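PDB 5Y9S: Vv2_1132, which regulates transcription as a tetrameric LysR-type factor, presumably binding DNA through its helix-turn-helix domain and sensing an effector through its substrate-binding domain. Local coordinates for the interface of chains A and B. Numbering follows the deposited sequence. Chains: chain A/B, Vv2_1132.

The interface of chains A and B. Residues chain A 137, 141, 144-145, 148, 150; chain B 7, 49-50, 52.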
ATOM      1  N   LEU A 137       8.136  13.024 -14.897  1.00 47.85           N
ATOM      2  CA  LEU A 137       7.215  12.010 -14.393  1.00 41.23           C
ATOM      3  C   LEU A 137       7.518  10.622 -14.940  1.00 38.80           C
ATOM      4  O   LEU A 137       8.129  10.475 -16.002  1.00 40.52           O
ATOM      5  CB  LEU A 137       5.779  12.394 -14.745  1.00 32.07           C
ATOM      6  CG  LEU A 137       5.430  13.845 -14.409  1.00 31.33           C
ATOM      7  CD1 LEU A 137       4.067  14.272 -14.950  1.00 25.43           C
ATOM      8  CD2 LEU A 137       5.439  13.946 -12.930  1.00 28.56           C
ATOM      9  N   ALA A 141       2.929   7.635 -15.516  1.00 18.59           N
ATOM     10  CA  ALA A 141       2.111   8.829 -15.353  1.00 25.98           C
ATOM     11  C   ALA A 141       1.763   9.411 -16.712  1.00 26.58           C
ATOM     12  O   ALA A 141       0.610   9.781 -16.967  1.00 28.26           O
ATOM     13  CB  ALA A 141       2.831   9.858 -14.478  1.00 24.66           C
ATOM     14  N   GLN A 144      -0.926   7.389 -18.332  1.00 32.15           N
ATOM     15  CA  GLN A 144      -2.227   7.694 -17.737  1.00 27.54           C
ATOM     16  C   GLN A 144      -2.770   9.020 -18.247  1.00 24.14           C
ATOM     17  O   GLN A 144      -3.965   9.139 -18.544  1.00 22.20           O
ATOM     18  CB  GLN A 144      -2.121   7.717 -16.213  1.00 35.69           C
ATOM     19  CG  GLN A 144      -3.473   7.706 -15.510  1.00 43.30           C
ATOM     20  CD  GLN A 144      -4.389   6.591 -16.000  1.00 49.50           C
ATOM     21  OE1 GLN A 144      -4.080   5.399 -15.862  1.00 54.38           O
ATOM     22  NE2 GLN A 144      -5.530   6.977 -16.579  1.00 49.89           N
ATOM     23  N   MET A 145      -1.911  10.037 -18.372  1.00 14.21           N
ATOM     24  CA  MET A 145      -2.421  11.293 -18.914  1.00 14.66           C
ATOM     25  C   MET A 145      -2.873  11.146 -20.361  1.00 22.55           C
ATOM     26  O   MET A 145      -3.775  11.872 -20.798  1.00 31.66           O
ATOM     27  CB  MET A 145      -1.379  12.405 -18.815  1.00 21.27           C
ATOM     28  CG  MET A 145      -0.661  12.492 -17.523  1.00 23.58           C
ATOM     29  SD  MET A 145       0.502  13.859 -17.530  1.00 43.95           S
ATOM     30  CE  MET A 145      -0.454  15.187 -16.865  1.00 43.62           C
ATOM     31  N   ASP A 148      -6.378   9.645 -20.076  1.00 24.24           N
ATOM     32  CA  ASP A 148      -7.310  10.667 -19.617  1.00 24.22           C
ATOM     33  C   ASP A 148      -7.506  11.784 -20.625  1.00 27.44           C
ATOM     34  O   ASP A 148      -8.398  12.615 -20.420  1.00 28.67           O
ATOM     35  CB  ASP A 148      -6.839  11.267 -18.286  1.00 24.88           C
ATOM     36  CG  ASP A 148      -6.782  10.237 -17.172  1.00 30.77           C
ATOM     37  OD1 ASP A 148      -7.605   9.299 -17.196  1.00 39.71           O
ATOM     38  OD2 ASP A 148      -5.933  10.371 -16.257  1.00 39.19           O
ATOM     39  N   SER A 150      -5.403  14.134 -20.978  1.00 25.48           N
ATOM     40  CA  SER A 150      -4.755  15.287 -20.364  1.00 19.22           C
ATOM     41  C   SER A 150      -3.592  15.800 -21.197  1.00 19.99           C
ATOM     42  O   SER A 150      -3.236  16.980 -21.088  1.00 27.96           O
ATOM     43  CB  SER A 150      -4.262  14.922 -18.964  1.00 20.57           C
ATOM     44  OG  SER A 150      -5.362  14.807 -18.094  1.00 32.22           O
TER
ATOM     45  N   ASN B   7      -5.299   3.757 -11.378  1.00 53.56           N
ATOM     46  CA  ASN B   7      -5.014   5.172 -11.148  1.00 44.11           C
ATOM     47  C   ASN B   7      -6.120   5.771 -10.278  1.00 35.28           C
ATOM     48  O   ASN B   7      -6.815   6.709 -10.689  1.00 48.64           O
ATOM     49  CB  ASN B   7      -4.878   5.918 -12.474  1.00 48.85           C
ATOM     50  CG  ASN B   7      -4.642   7.412 -12.292  1.00 56.31           C
ATOM     51  OD1 ASN B   7      -5.383   8.242 -12.831  1.00 48.86           O
ATOM     52  ND2 ASN B   7      -3.613   7.761 -11.525  1.00 66.53           N
ATOM     53  N   VAL B  49      -1.114  14.886 -11.718  1.00 11.90           N
ATOM     54  CA  VAL B  49      -1.245  13.906 -12.787  1.00 11.93           C
ATOM     55  C   VAL B  49      -2.678  13.404 -12.844  1.00 19.80           C
ATOM     56  O   VAL B  49      -3.248  13.273 -13.922  1.00 12.18           O
ATOM     57  CB  VAL B  49      -0.253  12.741 -12.592  1.00 14.28           C
ATOM     58  CG1 VAL B  49      -0.648  11.586 -13.511  1.00 14.16           C
ATOM     59  CG2 VAL B  49       1.203  13.195 -12.860  1.00 18.90           C
ATOM     60  N   TRP B  50      -3.300  13.158 -11.676  1.00 11.49           N
ATOM     61  CA  TRP B  50      -4.627  12.550 -11.664  1.00 11.42           C
ATOM     62  C   TRP B  50      -5.664  13.545 -12.138  1.00 17.52           C
ATOM     63  O   TRP B  50      -6.489  13.232 -12.995  1.00 16.04           O
ATOM     64  CB  TRP B  50      -4.976  12.032 -10.266  1.00 10.96           C
ATOM     65  CG  TRP B  50      -6.350  11.381 -10.156  1.00 24.49           C
ATOM     66  CD1 TRP B  50      -6.668  10.061 -10.393  1.00 20.20           C
ATOM     67  CD2 TRP B  50      -7.577  12.024  -9.791  1.00 16.66           C
ATOM     68  NE1 TRP B  50      -8.012   9.853 -10.184  1.00 18.86           N
ATOM     69  CE2 TRP B  50      -8.594  11.038  -9.817  1.00 17.44           C
ATOM     70  CE3 TRP B  50      -7.913  13.332  -9.432  1.00 22.83           C
ATOM     71  CZ2 TRP B  50      -9.918  11.319  -9.490  1.00 20.24           C
ATOM     72  CZ3 TRP B  50      -9.241  13.615  -9.117  1.00 22.81           C
ATOM     73  CH2 TRP B  50     -10.222  12.611  -9.150  1.00 22.89           C
ATOM     74  N   GLY B  52      -5.031  16.027 -13.957  1.00 12.99           N
ATOM     75  CA  GLY B  52      -4.648  16.351 -15.318  1.00 13.51           C
ATOM     76  C   GLY B  52      -4.100  17.750 -15.584  1.00 18.56           C
ATOM     77  O   GLY B  52      -3.650  17.999 -16.705  1.00 19.51           O
TER
HETATM   78  O   HOH W   1      -4.948  12.917 -16.320  1.00 17.64           O
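B:Val49 buries more surface than any other residue of this patch, 88 Å², and both its methyls flank A:Ala141 CB on helix 139-148. B:Val49 CG1, anti to the backbone N (chi1 166°), lies 4.0 Å from A:Ala141 CB and is turned further toward A:Met145 CG, whose chain crosses that of the valine at about a right angle. B:Val49 CG2, beside the backbone N, is turned toward A:Leu137 and meets it tip to tip, 3.7 Å from A:Leu137 CD1. The valine is thus set against leucine, alanine and methionine carbons.

A:Gln144 (44 Å²) and B:Asn7 (43 Å²) form the second element. Their amide planes are 9° apart and stacked, although the chains cross obliquely; A:Gln144 CG is 3.4 Å from B:Asn7 CG. With chi1 at -167° and a bend at chi2, the glutamine runs forward along its own helix toward the C-terminal end, where A:Gln144 NE2 donates to A:Asp148 OD1 at 3.2 Å, meeting the oxygen from above the carboxylate plane. This bond should steady the glutamine amide, whereas B:Asn7 is poorly ordered, so the stack is probably loose.

No direct polar bond joins the chains here; water 1 does so instead. Water 1 lies 2.7 Å from A:Asp148 OD2 and 2.6 Å from A:Ser150 OG. The oxygen of water 1 is also 3.0 Å from the carbonyl oxygen B:Val49 O. Nearby, B:Gly52 CA packs 3.3 Å from A:Ser150 OG.

In the fold, the C-terminal end of recognition helix 37-51, the glycine after it and the N-terminal loop of one subunit dock on helix 139-148 and its flanking loops in the other's substrate-binding domain, a contact repeated by the two-fold within the tetramer.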